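Local structure of hyperpolarization-activated (Ih) channel (Strongylocentrotus purpuratus, 2PTM) at residues 121-126 and 155-160; 97-102 and 163-168; 74-79 and 139-144. The protein probably acts as a voltage-gated potassium channel subunit; this C-terminal piece holds the C-linker and the cyclic nucleotide-binding domain, which binds cAMP. One frame throughout, in Å; residues are numbered along the deposited sequence.

Contact 1: 121-126 and 155-160; sequences GIVDII and ASVKCE. With CMP (adenosine-3',5'-cyclic-monophosphate), chain C.
I125 and V157 meet beside the nucleotide in the cAMP pocket of the cyclic nucleotide-binding domain, as a non-hydrogen-bonded pair of the antiparallel strands 123-126 and 156-159. The two side chains lie side by side, I125 CD1 to V157 CG2 3.8 Å, and both reach O4' of the ribose. I125 carries on to the base: chi1 of -53° puts CG1 anti to the carbonyl carbon and leaves CG2 anti to the backbone N, and that CG2 methyl stands 3.7 Å from cAMP N9 and also meets A155 CB. Further along this face V123 CB packs on V157 CG1 at 3.6 Å, and F142 touches both valines. Paired backbone bonds flank V157: D124 with K158, and I126 with S156, I126 N to S156 O 2.9 Å. On the face of D124, the E160 chain is bent at chi2 (-83°), folding CD toward D124; OE1 then lies 2.8 Å from D124 OD2, two acceptors without a bond. Such closeness would probably raise the pKa of at least one carboxylate. A water also lies by D124 OD2, and S135 OG bonds OD1. At the other end a second water bridges I126 O, 2.8 Å away, and S156 OG, which also bonds E108 N. Apolar I125 and V157 against the nucleotide, with D124, S156 and K158 on the opposite face beside I126, suit the beta roll of cyclic nucleotide-binding domains.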
# COMPACT_ATOMS: atom_id res chain seq x y z
N GLY A 121 19.52 4.05 -26.08
CA GLY A 121 20.46 3.00 -25.76
C GLY A 121 20.43 1.88 -26.78
O GLY A 121 19.59 1.86 -27.69
N ILE A 122 21.34 0.94 -26.62
CA ILE A 122 21.43 -0.21 -27.52
C ILE A 122 21.45 -1.47 -26.67
O ILE A 122 22.21 -1.56 -25.71
CB ILE A 122 22.71 -0.16 -28.34
CG1 ILE A 122 22.72 1.09 -29.23
CG2 ILE A 122 22.85 -1.42 -29.17
CD1 ILE A 122 24.02 1.33 -29.95
N VAL A 123 20.60 -2.44 -27.01
CA VAL A 123 20.61 -3.73 -26.34
C VAL A 123 20.82 -4.85 -27.35
O VAL A 123 20.50 -4.69 -28.54
CB VAL A 123 19.30 -3.98 -25.54
CG1 VAL A 123 19.09 -2.88 -24.52
CG2 VAL A 123 18.11 -4.07 -26.47
N ASP A 124 21.39 -5.96 -26.89
CA ASP A 124 21.55 -7.16 -27.71
C ASP A 124 20.49 -8.18 -27.31
O ASP A 124 20.24 -8.37 -26.12
CB ASP A 124 22.92 -7.79 -27.49
CG ASP A 124 24.04 -6.99 -28.11
OD1 ASP A 124 23.80 -6.24 -29.09
OD2 ASP A 124 25.18 -7.11 -27.63
N ILE A 125 19.89 -8.83 -28.31
CA ILE A 125 18.97 -9.94 -28.07
C ILE A 125 19.78 -11.24 -28.21
O ILE A 125 20.28 -11.54 -29.29
CB ILE A 125 17.82 -9.94 -29.11
CG1 ILE A 125 17.11 -8.57 -29.14
CG2 ILE A 125 16.83 -11.07 -28.83
CD1 ILE A 125 16.60 -8.10 -27.80
N ILE A 126 19.90 -11.99 -27.12
CA ILE A 126 20.79 -13.15 -27.08
C ILE A 126 20.00 -14.44 -26.92
O ILE A 126 19.32 -14.63 -25.91
CB ILE A 126 21.81 -13.02 -25.92
CG1 ILE A 126 22.50 -11.65 -25.97
CG2 ILE A 126 22.80 -14.19 -25.94
CD1 ILE A 126 23.50 -11.41 -24.86
N ALA A 155 14.36 -15.07 -24.91
CA ALA A 155 15.72 -14.64 -25.23
C ALA A 155 16.19 -13.82 -24.05
O ALA A 155 15.38 -13.40 -23.23
CB ALA A 155 15.71 -13.78 -26.50
N SER A 156 17.50 -13.59 -23.95
CA SER A 156 17.99 -12.63 -22.97
C SER A 156 18.18 -11.27 -23.64
O SER A 156 18.32 -11.19 -24.86
CB SER A 156 19.31 -13.11 -22.35
OG SER A 156 19.16 -14.38 -21.75
N VAL A 157 18.17 -10.20 -22.85
CA VAL A 157 18.41 -8.87 -23.39
C VAL A 157 19.48 -8.21 -22.54
O VAL A 157 19.31 -8.06 -21.33
CB VAL A 157 17.13 -8.02 -23.36
CG1 VAL A 157 17.38 -6.62 -23.95
CG2 VAL A 157 15.99 -8.75 -24.11
N LYS A 158 20.58 -7.83 -23.19
CA LYS A 158 21.75 -7.31 -22.48
C LYS A 158 22.09 -5.93 -23.00
O LYS A 158 22.20 -5.73 -24.20
CB LYS A 158 22.95 -8.24 -22.69
CG LYS A 158 24.21 -7.89 -21.89
CD LYS A 158 25.29 -8.94 -22.17
CE LYS A 158 26.51 -8.76 -21.24
NZ LYS A 158 27.63 -9.65 -21.64
N CYS A 159 22.28 -4.98 -22.09
CA CYS A 159 22.63 -3.61 -22.49
C CYS A 159 24.06 -3.50 -23.03
O CYS A 159 25.01 -3.99 -22.41
CB CYS A 159 22.50 -2.68 -21.30
SG CYS A 159 20.83 -2.54 -20.68
N GLU A 160 24.21 -2.83 -24.17
CA GLU A 160 25.53 -2.53 -24.70
C GLU A 160 26.00 -1.19 -24.13
O GLU A 160 27.17 -1.02 -23.84
CB GLU A 160 25.53 -2.48 -26.24
CG GLU A 160 25.41 -3.83 -26.92
CD GLU A 160 26.74 -4.54 -27.04
OE1 GLU A 160 27.06 -5.04 -28.14
OE2 GLU A 160 27.49 -4.60 -26.03
P CMP C . 10.36 -11.75 -24.15
O1P CMP C . 10.40 -13.26 -24.54
O2P CMP C . 9.30 -11.31 -23.25
O5' CMP C . 11.88 -11.51 -23.67
C5' CMP C . 12.98 -11.29 -24.51
C4' CMP C . 12.68 -10.32 -25.64
O4' CMP C . 13.58 -10.32 -26.74
C3' CMP C . 11.41 -10.79 -26.31
O3' CMP C . 10.25 -10.99 -25.58
C2' CMP C . 11.27 -9.95 -27.58
O2' CMP C . 10.89 -8.63 -27.22
C1' CMP C . 12.80 -9.86 -27.90
N9 CMP C . 13.16 -10.67 -29.02
C8 CMP C . 13.28 -12.08 -29.11
N7 CMP C . 13.69 -12.48 -30.32
C5 CMP C . 13.84 -11.31 -31.08
C6 CMP C . 14.22 -11.03 -32.42
N6 CMP C . 14.57 -12.04 -33.28
N1 CMP C . 14.23 -9.73 -32.84
C2 CMP C . 13.90 -8.75 -31.97
N3 CMP C . 13.53 -8.86 -30.67
C4 CMP C . 13.52 -10.15 -30.26
O HOH W 1 25.14 -6.23 -24.78
O HOH W 2 19.62 -16.34 -23.67

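Contact 2: 97-102 and 163-168; sequences EVFQPA and CTLFSL
E97 with L165 and F99 with C163 form hydrogen-bonded pairs around the non-hydrogen-bonded pair V98 with T164, the antiparallel strand segments 97-99 and 163-168 running at 146° with their axes 4.8 Å apart at the closest. Each outer pair is doubly bonded through its backbone, L165 N to E97 O at 2.8 Å and C163 N to F99 O at 2.9 Å among them. The polar side-chain link is at the E97 end. The glutamate chain runs extended beyond CG to S167, whose OG, set between its backbone N and carbonyl carbon (chi1 60°), donates to E97 OE2 at 2.6 Å. The hydroxyl meets OE2 on the anti side, 24° out of the carboxylate plane. The same oxygen also forms a salt bridge with R114 NE, so two donors grip it. An alanine in place of E97 would probably leave the R114 charge without this mate and the S167 hydroxyl without its carboxylate acceptor. On the same face as E97, L165 crosses F99 at about a right angle and its CD1 touches ring atom F99 CD2 at 3.6 Å. V98 and T164 point to the other face and lie side by side, CG2 to CG2 4.0 Å. There V98 packs on Y37 and Y40 of helix 28-42, while E97, L165 and S167 all touch F116 of strand 114-118. F99 lies on C159 of strand 156-159 and on S59 of a neighbouring subunit.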
# COMPACT_ATOMS: atom_id res chain seq x y z
N GLU A 97 13.18 3.69 -16.16
CA GLU A 97 14.21 2.80 -15.62
C GLU A 97 15.51 3.11 -16.33
O GLU A 97 15.49 3.47 -17.50
CB GLU A 97 13.84 1.32 -15.83
CG GLU A 97 12.61 0.85 -15.02
CD GLU A 97 12.40 -0.65 -15.07
OE1 GLU A 97 13.40 -1.40 -15.05
OE2 GLU A 97 11.23 -1.08 -15.11
N VAL A 98 16.62 2.97 -15.62
CA VAL A 98 17.93 3.14 -16.24
C VAL A 98 18.72 1.88 -15.97
O VAL A 98 18.69 1.36 -14.85
CB VAL A 98 18.69 4.36 -15.66
CG1 VAL A 98 20.17 4.29 -16.02
CG2 VAL A 98 18.08 5.67 -16.16
N PHE A 99 19.43 1.39 -17.00
CA PHE A 99 20.35 0.27 -16.87
C PHE A 99 21.73 0.65 -17.41
O PHE A 99 21.88 1.62 -18.17
CB PHE A 99 19.82 -0.98 -17.60
CG PHE A 99 18.64 -1.65 -16.91
CD1 PHE A 99 18.84 -2.73 -16.04
CD2 PHE A 99 17.35 -1.22 -17.15
CE1 PHE A 99 17.77 -3.34 -15.41
CE2 PHE A 99 16.26 -1.83 -16.52
CZ PHE A 99 16.48 -2.90 -15.65
N GLN A 100 22.74 -0.13 -17.02
CA GLN A 100 24.14 0.16 -17.32
C GLN A 100 24.72 -0.87 -18.28
O GLN A 100 24.18 -1.96 -18.43
CB GLN A 100 24.94 0.17 -16.01
CG GLN A 100 24.68 1.43 -15.18
CD GLN A 100 25.19 1.33 -13.77
OE1 GLN A 100 24.69 0.53 -12.98
NE2 GLN A 100 26.18 2.17 -13.42
N PRO A 101 25.84 -0.52 -18.94
CA PRO A 101 26.49 -1.44 -19.88
C PRO A 101 26.70 -2.83 -19.27
O PRO A 101 27.12 -2.93 -18.12
CB PRO A 101 27.84 -0.76 -20.13
CG PRO A 101 27.57 0.67 -19.97
CD PRO A 101 26.51 0.79 -18.89
N ALA A 102 26.37 -3.86 -20.06
CA ALA A 102 26.49 -5.26 -19.67
C ALA A 102 25.39 -5.78 -18.70
O ALA A 102 25.36 -6.97 -18.38
CB ALA A 102 27.91 -5.58 -19.14
N CYS A 163 21.32 2.56 -20.84
CA CYS A 163 20.00 2.54 -21.47
C CYS A 163 18.98 3.22 -20.59
O CYS A 163 18.93 2.97 -19.39
CB CYS A 163 19.54 1.10 -21.75
SG CYS A 163 20.53 0.29 -23.04
N THR A 164 18.18 4.08 -21.20
CA THR A 164 17.05 4.65 -20.51
C THR A 164 15.81 4.02 -21.13
O THR A 164 15.59 4.12 -22.34
CB THR A 164 17.04 6.17 -20.63
OG1 THR A 164 17.08 6.53 -22.01
CG2 THR A 164 18.27 6.75 -19.96
N LEU A 165 15.03 3.36 -20.29
CA LEU A 165 13.88 2.58 -20.73
C LEU A 165 12.63 3.07 -20.02
O LEU A 165 12.71 3.72 -18.96
CB LEU A 165 14.08 1.10 -20.37
CG LEU A 165 15.41 0.47 -20.78
CD1 LEU A 165 15.51 -0.97 -20.28
CD2 LEU A 165 15.54 0.53 -22.30
N PHE A 166 11.47 2.77 -20.59
CA PHE A 166 10.20 2.97 -19.90
C PHE A 166 9.49 1.64 -19.89
O PHE A 166 9.24 1.06 -20.95
CB PHE A 166 9.36 4.02 -20.61
CG PHE A 166 9.88 5.42 -20.42
CD1 PHE A 166 9.44 6.19 -19.36
CD2 PHE A 166 10.82 5.95 -21.28
CE1 PHE A 166 9.91 7.48 -19.18
CE2 PHE A 166 11.31 7.24 -21.11
CZ PHE A 166 10.86 8.00 -20.05
N SER A 167 9.18 1.14 -18.70
CA SER A 167 8.55 -0.18 -18.61
C SER A 167 7.04 -0.08 -18.44
O SER A 167 6.54 0.93 -17.94
CB SER A 167 9.17 -1.00 -17.47
OG SER A 167 8.98 -0.35 -16.22
N LEU A 168 6.33 -1.12 -18.87
CA LEU A 168 4.90 -1.24 -18.66
C LEU A 168 4.67 -2.60 -18.00
O LEU A 168 5.02 -3.63 -18.58
CB LEU A 168 4.17 -1.20 -20.00
CG LEU A 168 2.65 -1.03 -20.00
CD1 LEU A 168 2.27 0.35 -19.48
CD2 LEU A 168 2.15 -1.23 -21.44

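Contact 3: 74-79 and 139-144; sequences ASVPFF and GSYFGE. With CMP (adenosine-3',5'-cyclic-monophosphate), chain C.
F78 CG lies anti to its backbone N (chi1 176°) and Y141 CG sits between its own backbone N and carbonyl carbon (chi1 62°), and from these positions the two rings form a T-shaped (edge-to-face) stack. The edge of Y141 is turned to the face of F78, with centroids 5.7 Å apart and planes at 77°. The stack joins the turn after helix 70-75 to the strand 141-142 of the cyclic nucleotide-binding domain, just where the chain enters the phosphate-binding cassette. Y141 CE2 does the touching, coming to 3.9 Å from F78 CB and to a similar distance from F78 CG. V76 CG1 also approaches the rim of the tyrosine ring near its plane, more loosely.

Next to the stack the backbones close up on G139. Its CA lies 3.3 Å from S75 O in a CA-H...O contact, and V76 CA returns a like one to G139 O, also at 3.3 Å. A CB on G139 would run into S75 O, and the backbone angles of this residue suit a glycine as well. The carbonyl of G139 is lined by V76 CG2 at 3.4 Å and by P77 CD. S75 OG, 3.2 Å from G139 CA, has its hydrogen bond with L72 O in its own helix.

F78 also rests on M183, T186 and M187 of helix 181-192, and Y141 on I190, so that helix packs against both side chains. Beyond it, E144 CD lies in the plane of the Y141 ring, at its edge. The E144 carboxylate divides its oxygens: OE2 forms a salt bridge with R194 NH1, while OE1 accepts the proton of the cAMP ribose hydroxyl O2' at 2.7 Å, and G143 N donates to that same O2' at 2.9 Å.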
# COMPACT_ATOMS: atom_id res chain seq x y z
N ALA A 74 7.36 9.73 -30.51
CA ALA A 74 7.72 10.02 -31.89
C ALA A 74 8.66 8.96 -32.48
O ALA A 74 8.63 8.70 -33.68
CB ALA A 74 8.36 11.40 -32.00
N SER A 75 9.48 8.35 -31.63
CA SER A 75 10.49 7.38 -32.08
C SER A 75 9.96 5.95 -32.21
O SER A 75 10.57 5.12 -32.89
CB SER A 75 11.70 7.39 -31.15
OG SER A 75 11.38 6.79 -29.91
N VAL A 76 8.84 5.66 -31.54
CA VAL A 76 8.25 4.33 -31.60
C VAL A 76 7.23 4.19 -32.73
O VAL A 76 6.11 4.69 -32.63
CB VAL A 76 7.60 3.94 -30.25
CG1 VAL A 76 7.04 2.53 -30.31
CG2 VAL A 76 8.62 4.05 -29.13
N PRO A 77 7.61 3.50 -33.81
CA PRO A 77 6.71 3.32 -34.95
C PRO A 77 5.38 2.72 -34.52
O PRO A 77 4.36 3.00 -35.13
CB PRO A 77 7.48 2.35 -35.86
CG PRO A 77 8.92 2.56 -35.49
CD PRO A 77 8.90 2.80 -34.01
N PHE A 78 5.41 1.92 -33.45
CA PHE A 78 4.21 1.30 -32.88
C PHE A 78 3.10 2.33 -32.64
O PHE A 78 1.92 2.03 -32.83
CB PHE A 78 4.58 0.57 -31.59
CG PHE A 78 3.41 -0.02 -30.85
CD1 PHE A 78 2.66 -1.04 -31.41
CD2 PHE A 78 3.08 0.42 -29.58
CE1 PHE A 78 1.59 -1.59 -30.73
CE2 PHE A 78 2.01 -0.12 -28.89
CZ PHE A 78 1.26 -1.13 -29.46
N PHE A 79 3.48 3.54 -32.24
CA PHE A 79 2.51 4.58 -31.90
C PHE A 79 1.99 5.36 -33.10
O PHE A 79 1.11 6.21 -32.95
CB PHE A 79 3.10 5.57 -30.89
CG PHE A 79 3.35 4.98 -29.53
CD1 PHE A 79 2.41 4.17 -28.93
CD2 PHE A 79 4.53 5.27 -28.85
CE1 PHE A 79 2.65 3.64 -27.67
CE2 PHE A 79 4.76 4.74 -27.60
CZ PHE A 79 3.82 3.92 -27.01
N GLY A 139 13.57 3.83 -29.73
CA GLY A 139 12.29 3.73 -30.40
C GLY A 139 11.77 2.31 -30.53
O GLY A 139 10.64 2.09 -30.95
N SER A 140 12.60 1.34 -30.17
CA SER A 140 12.15 -0.04 -30.23
C SER A 140 11.60 -0.47 -28.87
O SER A 140 11.56 0.32 -27.93
CB SER A 140 13.29 -0.96 -30.70
OG SER A 140 12.81 -2.24 -31.04
N TYR A 141 11.16 -1.71 -28.77
CA TYR A 141 10.67 -2.22 -27.50
C TYR A 141 10.96 -3.71 -27.42
O TYR A 141 11.24 -4.34 -28.44
CB TYR A 141 9.19 -1.92 -27.32
CG TYR A 141 8.26 -2.55 -28.34
CD1 TYR A 141 8.08 -3.93 -28.39
CD2 TYR A 141 7.52 -1.77 -29.21
CE1 TYR A 141 7.22 -4.51 -29.31
CE2 TYR A 141 6.65 -2.34 -30.14
CZ TYR A 141 6.51 -3.71 -30.18
OH TYR A 141 5.65 -4.28 -31.09
N PHE A 142 10.93 -4.26 -26.22
CA PHE A 142 11.20 -5.67 -26.05
C PHE A 142 10.59 -6.16 -24.75
O PHE A 142 10.24 -5.36 -23.89
CB PHE A 142 12.72 -5.94 -26.06
CG PHE A 142 13.47 -5.24 -24.94
CD1 PHE A 142 13.54 -5.81 -23.67
CD2 PHE A 142 14.10 -4.02 -25.16
CE1 PHE A 142 14.24 -5.17 -22.63
CE2 PHE A 142 14.79 -3.37 -24.14
CZ PHE A 142 14.86 -3.93 -22.88
N GLY A 143 10.48 -7.48 -24.61
CA GLY A 143 9.95 -8.09 -23.40
C GLY A 143 8.44 -8.25 -23.48
O GLY A 143 7.78 -8.50 -22.47
N GLU A 144 7.90 -8.09 -24.68
CA GLU A 144 6.46 -8.20 -24.86
C GLU A 144 5.98 -9.65 -25.07
O GLU A 144 4.83 -9.97 -24.76
CB GLU A 144 5.98 -7.33 -26.03
CG GLU A 144 6.18 -7.95 -27.41
CD GLU A 144 7.61 -7.90 -27.90
OE1 GLU A 144 8.48 -7.32 -27.22
OE2 GLU A 144 7.89 -8.45 -28.98
P CMP C . 10.36 -11.75 -24.15
O1P CMP C . 10.40 -13.26 -24.54
O2P CMP C . 9.30 -11.31 -23.25
O5' CMP C . 11.88 -11.51 -23.67
C5' CMP C . 12.98 -11.29 -24.51
C4' CMP C . 12.68 -10.32 -25.64
O4' CMP C . 13.58 -10.32 -26.74
C3' CMP C . 11.41 -10.79 -26.31
O3' CMP C . 10.25 -10.99 -25.58
C2' CMP C . 11.27 -9.95 -27.58
O2' CMP C . 10.89 -8.63 -27.22
C1' CMP C . 12.80 -9.86 -27.90
N9 CMP C . 13.16 -10.67 -29.02
C8 CMP C . 13.28 -12.08 -29.11
N7 CMP C . 13.69 -12.48 -30.32
C5 CMP C . 13.84 -11.31 -31.08
C6 CMP C . 14.22 -11.03 -32.42
N6 CMP C . 14.57 -12.04 -33.28
N1 CMP C . 14.23 -9.73 -32.84
C2 CMP C . 13.90 -8.75 -31.97
N3 CMP C . 13.53 -8.86 -30.67
C4 CMP C . 13.52 -10.15 -30.26

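Contacts 1 and 2 are buried strand pairings held by backbone hydrogen bonds, one in each of the domain's two antiparallel sheets, whereas contact 3 is partly buried and joins helix end to strand by an aromatic pair and CA-H...O contacts. Strands 156-159 and 163-169 are consecutive, and contact 1 is nested in the loop that contact 2 closes; C159 O and A102 N probably bond between them. The buried F142 of segment 139-144 ties the three together, touching V123 and V157 of contact 1 and L165 of contact 2. Contacts 1 and 3 both reach cAMP, the first through apolar branches, the second through hydrogen bonds; contact 2 stands apart from the nucleotide and meets a neighbouring subunit.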